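PDB 2FUP: hypothetical protein PA3352 from Pseudomonas aeruginosa, which is of uncharacterised function but, as a putative FlgN-family flagella synthesis protein, probably acts in flagellum assembly, perhaps as an export chaperone. Local coordinates for residues L23-E28 with L45-P50; E14-A19 with L92-E97. All coordinates share one frame; numbering follows the deposited sequence. Where two conformers were deposited one is given.

Contact 1: L23-E28 with L45-P50; sequences LQLVDE and LGAKQP
The flat group that Leu-25 meets is the peptide unit joining Ala-47 to Lys-48. Methyl CD1 of Leu-25 lies over one face of this unit, 3.8 Å from the carbonyl carbon C of Ala-47, and most of that separation is perpendicular to the peptide plane. The same CD1 is 3.7 Å from the O of Ala-47 and 3.9 Å from the N of Lys-48, so it rests on the middle of the amide. On this face two side-chain carbons rise on the flanks of the methyl: Ala-47 CB, 3.7 Å from Leu-25 CD1, and Lys-48 CG, 4.0 Å from it. With CG opposite the carbonyl carbon (chi1 -66°), Leu-25 extends its branch across the gap, while CD2 stays farther back, 4.1 Å from Ala-47 CB.

Leu-25 also touches Leu-44 and Leu-51, which with Ala-47 and Lys-48 give the i, i+3, i+4, i+7 spacing of a knobs-into-holes socket. The socket belongs to an antiparallel helical hairpin made by helices 7-34 and 39-68; the axes of segments 23-28 and 45-50 approach to 10.1 Å, with an angle of 165° between their directions. The contact is apolar in substance.

Lys-48 contributes its aliphatic stem, with CD passing Val-26 CG2 at 4.4 Å. Its chain bends at chi3 (-68°), and NZ is engaged beyond the two segments by the O of Asn-119 and by a salt bridge with Glu-29. Val-26 packs on Ala-108 of helix 88-114, the third long helix, and Asn-112 of that helix donates to the Val-26 O.

Contact 2: E14-A19 with L92-E97; sequences EDIGHA and LARGDE
Ile-16 points its CD1 methyl at Arg-94 and Glu-97, and its side chain crosses each of theirs at about a right angle. This joins helices 7-34 and 88-114 of an elongated bundle built on three long helices. The two run in the same general direction, since Leu-9 and Phe-12 meet Arg-94, Ile-16 meets Leu-101, and Leu-23 meets Cys-105.

The methyl touches both backbone and side chain of Arg-94: Ile-16 CD1 is 3.6 Å from the O of Arg-94 and equally close to its CD. It reaches the guanidinium at the edge, in the plane of the group, with NE of Arg-94 3.8 Å from Ile-16 CD1. Ala-93 CB lies over one guanidinium face, offset toward the rim. Bends at chi2 and chi3 curl the arginine over the surface of its own helix, so that CD and NE as well as CB flank the isoleucine methyl, and the guanidinium comes round to Glu-97.

Glu-97 takes the other branch of Ile-16 as well. Its CG is opposite the backbone N (chi1 -177°) and the chain beyond is extended, which lays the carboxylate beside the isoleucine: OE1 of Glu-97 is 3.7 Å from Ile-16 CD1, and OE2 is 4.0 Å from CG2. These are van der Waals contacts; the charged partners of Arg-94 lie on its own helix, where it forms a salt bridge with Glu-97 and, through NH1, another with Glu-90.

Glu-97 OE1 is gripped side-on by two arginine nitrogens. Both bonds are bent, at 134°: NE of Arg-94 meets OE1 at 2.9 Å nearly along the C-O axis, whereas NH2 approaches from above the carboxylate plane.

Helix 7-34 is common to both contacts and engages a different partner in each: helix 39-68 in contact 1, helix 88-114 in contact 2. The centres are about 17 Å apart along the bundle, and segment 14-19 precedes 23-28 on the shared helix. In sequence order the segments run 14-19, 23-28, 45-50, 92-97, so the short-range hairpin of contact 1 falls wholly within the 72-residue interval that contact 2 spans. Contact 1 therefore ties sequence-adjacent helices, while contact 2 brings the third long helix against the first. Through these two contacts, set at different levels, helix 7-34 is packed by both other long helices of this single-chain, all-helical bundle.

Contact 1: L23-E28 with L45-P50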
# COMPACT_ATOMS: atom_id res chain seq x y z
N LEU A 23 -4.01 -4.81 -5.90
CA LEU A 23 -5.33 -5.42 -5.69
C LEU A 23 -5.80 -6.08 -6.99
O LEU A 23 -6.38 -7.16 -6.98
CB LEU A 23 -6.28 -4.34 -5.20
CG LEU A 23 -7.66 -4.79 -4.83
CD1 LEU A 23 -7.66 -5.85 -3.74
CD2 LEU A 23 -8.53 -3.55 -4.45
N GLN A 24 -5.63 -5.39 -8.12
CA GLN A 24 -6.02 -5.94 -9.40
C GLN A 24 -5.25 -7.25 -9.75
O GLN A 24 -5.80 -8.24 -10.23
CB GLN A 24 -5.79 -4.91 -10.47
CG GLN A 24 -6.82 -3.78 -10.37
CD GLN A 24 -6.49 -2.54 -11.16
OE1 GLN A 24 -5.93 -2.63 -12.24
NE2 GLN A 24 -6.93 -1.37 -10.66
N LEU A 25 -3.92 -7.23 -9.48
CA LEU A 25 -3.14 -8.45 -9.68
C LEU A 25 -3.57 -9.60 -8.77
O LEU A 25 -3.55 -10.77 -9.16
CB LEU A 25 -1.64 -8.19 -9.55
CG LEU A 25 -0.97 -7.29 -10.58
CD1 LEU A 25 0.45 -6.97 -10.17
CD2 LEU A 25 -1.05 -7.92 -11.96
N VAL A 26 -3.91 -9.27 -7.52
CA VAL A 26 -4.43 -10.32 -6.63
C VAL A 26 -5.79 -10.90 -7.10
O VAL A 26 -6.05 -12.11 -7.05
CB VAL A 26 -4.55 -9.81 -5.17
CG1 VAL A 26 -5.18 -10.90 -4.27
CG2 VAL A 26 -3.21 -9.48 -4.67
N ASP A 27 -6.64 -10.05 -7.65
CA ASP A 27 -7.89 -10.51 -8.21
C ASP A 27 -7.62 -11.34 -9.48
O ASP A 27 -8.29 -12.36 -9.77
CB ASP A 27 -8.74 -9.32 -8.63
CG ASP A 27 -10.08 -9.74 -9.24
OD1 ASP A 27 -10.81 -10.41 -8.50
OD2 ASP A 27 -10.40 -9.35 -10.40
N GLU A 28 -6.63 -10.91 -10.29
CA GLU A 28 -6.28 -11.63 -11.50
C GLU A 28 -5.80 -13.06 -11.09
O GLU A 28 -6.07 -14.07 -11.74
CB GLU A 28 -5.24 -10.84 -12.28
CG GLU A 28 -4.89 -11.48 -13.58
CD GLU A 28 -4.13 -10.56 -14.55
OE1 GLU A 28 -4.05 -9.35 -14.21
OE2 GLU A 28 -3.57 -11.04 -15.57
N LEU A 45 3.10 -13.38 -9.90
CA LEU A 45 4.10 -13.14 -8.78
C LEU A 45 5.16 -12.14 -9.22
O LEU A 45 5.55 -11.27 -8.45
CB LEU A 45 4.75 -14.44 -8.32
CG LEU A 45 5.78 -14.31 -7.18
CD1 LEU A 45 5.12 -13.69 -5.93
CD2 LEU A 45 6.41 -15.65 -6.84
N GLY A 46 5.66 -12.27 -10.44
CA GLY A 46 6.71 -11.39 -10.96
C GLY A 46 6.18 -9.98 -11.11
O GLY A 46 6.88 -9.02 -10.88
N ALA A 47 4.92 -9.85 -11.47
CA ALA A 47 4.32 -8.54 -11.59
C ALA A 47 4.11 -7.86 -10.23
O ALA A 47 4.13 -6.62 -10.13
CB ALA A 47 2.98 -8.65 -12.35
N LYS A 48 3.83 -8.65 -9.19
CA LYS A 48 3.57 -8.12 -7.83
C LYS A 48 4.85 -7.64 -7.18
O LYS A 48 4.76 -6.77 -6.31
CB LYS A 48 2.94 -9.17 -6.93
CG LYS A 48 1.57 -9.53 -7.30
CD LYS A 48 0.85 -10.34 -6.23
CE LYS A 48 1.42 -11.70 -6.05
NZ LYS A 48 0.61 -12.41 -4.99
N GLN A 49 6.01 -8.21 -7.59
CA GLN A 49 7.31 -7.91 -6.93
C GLN A 49 7.66 -6.42 -6.92
O GLN A 49 7.84 -5.84 -5.85
CB GLN A 49 8.48 -8.71 -7.56
CG GLN A 49 8.42 -10.22 -7.40
CD GLN A 49 7.89 -10.65 -6.06
OE1 GLN A 49 6.81 -11.22 -5.96
NE2 GLN A 49 8.64 -10.34 -5.02
N PRO A 50 7.74 -5.79 -8.09
CA PRO A 50 8.11 -4.37 -8.01
C PRO A 50 7.12 -3.52 -7.21
O PRO A 50 7.50 -2.49 -6.66
CB PRO A 50 8.14 -3.92 -9.46
CG PRO A 50 7.39 -5.03 -10.23
CD PRO A 50 7.62 -6.27 -9.48

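Contact 2: E14-A19 with L92-E97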
# COMPACT_ATOMS: atom_id res chain seq x y z
N GLU A 14 1.48 7.98 -5.10
CA GLU A 14 2.16 6.84 -5.70
C GLU A 14 1.69 5.52 -5.10
O GLU A 14 1.40 4.56 -5.81
CB GLU A 14 3.67 6.93 -5.49
CG GLU A 14 4.34 8.04 -6.26
CD GLU A 14 5.86 8.14 -6.06
OE1 GLU A 14 6.45 7.21 -5.41
OE2 GLU A 14 6.45 9.14 -6.59
N ASP A 15 1.54 5.49 -3.79
CA ASP A 15 1.17 4.24 -3.14
C ASP A 15 -0.27 3.85 -3.39
O ASP A 15 -0.57 2.65 -3.49
CB ASP A 15 1.53 4.25 -1.64
CG ASP A 15 2.99 3.96 -1.42
OD1 ASP A 15 3.43 3.72 -0.28
OD2 ASP A 15 3.64 3.80 -2.42
N ILE A 16 -1.18 4.81 -3.52
CA ILE A 16 -2.59 4.50 -3.92
C ILE A 16 -2.58 3.80 -5.31
O ILE A 16 -3.25 2.81 -5.54
CB ILE A 16 -3.48 5.73 -3.85
CG1 ILE A 16 -3.80 6.04 -2.38
CG2 ILE A 16 -4.76 5.48 -4.60
CD1 ILE A 16 -4.19 7.45 -2.14
N GLY A 17 -1.77 4.33 -6.22
CA GLY A 17 -1.66 3.71 -7.57
C GLY A 17 -1.13 2.31 -7.42
O GLY A 17 -1.63 1.40 -8.07
N HIS A 18 -0.05 2.15 -6.65
CA HIS A 18 0.53 0.81 -6.54
C HIS A 18 -0.40 -0.17 -5.81
O HIS A 18 -0.45 -1.34 -6.18
CB HIS A 18 1.91 0.84 -5.90
CG HIS A 18 2.88 1.71 -6.61
ND1 HIS A 18 2.95 1.78 -7.98
CD2 HIS A 18 3.84 2.52 -6.13
CE1 HIS A 18 3.94 2.60 -8.31
NE2 HIS A 18 4.47 3.10 -7.21
N ALA A 19 -1.12 0.28 -4.79
CA ALA A 19 -2.04 -0.57 -4.08
C ALA A 19 -3.21 -0.96 -4.96
O ALA A 19 -3.67 -2.08 -4.92
CB ALA A 19 -2.52 0.10 -2.81
N LEU A 92 -4.87 13.68 4.54
CA LEU A 92 -5.73 12.81 5.37
C LEU A 92 -6.62 11.91 4.49
O LEU A 92 -6.73 10.70 4.76
CB LEU A 92 -6.54 13.63 6.39
CG LEU A 92 -5.69 14.10 7.56
CD1 LEU A 92 -6.58 15.14 8.22
CD2 LEU A 92 -5.31 13.00 8.49
N ALA A 93 -7.25 12.45 3.46
CA ALA A 93 -8.12 11.70 2.59
C ALA A 93 -7.33 10.58 1.91
O ALA A 93 -7.78 9.42 1.77
CB ALA A 93 -8.71 12.60 1.56
N ARG A 94 -6.14 10.91 1.39
CA ARG A 94 -5.31 9.89 0.72
C ARG A 94 -4.79 8.85 1.72
O ARG A 94 -4.74 7.68 1.39
CB ARG A 94 -4.16 10.57 -0.07
CG ARG A 94 -4.63 11.52 -1.13
CD ARG A 94 -5.33 10.90 -2.34
NE ARG A 94 -6.63 10.39 -2.07
CZ ARG A 94 -7.80 11.05 -2.05
NH1 ARG A 94 -7.90 12.35 -2.18
NH2 ARG A 94 -8.89 10.35 -1.81
N GLY A 95 -4.38 9.27 2.91
CA GLY A 95 -3.94 8.31 3.89
C GLY A 95 -5.05 7.32 4.18
O GLY A 95 -4.83 6.13 4.35
N ASP A 96 -6.30 7.79 4.32
CA ASP A 96 -7.42 6.91 4.66
C ASP A 96 -7.76 5.97 3.49
O ASP A 96 -8.13 4.83 3.69
CB ASP A 96 -8.66 7.75 5.01
CG ASP A 96 -8.50 8.56 6.28
OD1 ASP A 96 -7.66 8.17 7.16
OD2 ASP A 96 -9.25 9.55 6.46
N GLU A 97 -7.67 6.49 2.27
CA GLU A 97 -7.88 5.65 1.11
C GLU A 97 -6.83 4.56 1.00
O GLU A 97 -7.11 3.42 0.66
CB GLU A 97 -7.89 6.46 -0.17
CG GLU A 97 -8.17 5.69 -1.44
CD GLU A 97 -8.21 6.56 -2.69
OE1 GLU A 97 -7.82 7.80 -2.63
OE2 GLU A 97 -8.63 5.95 -3.72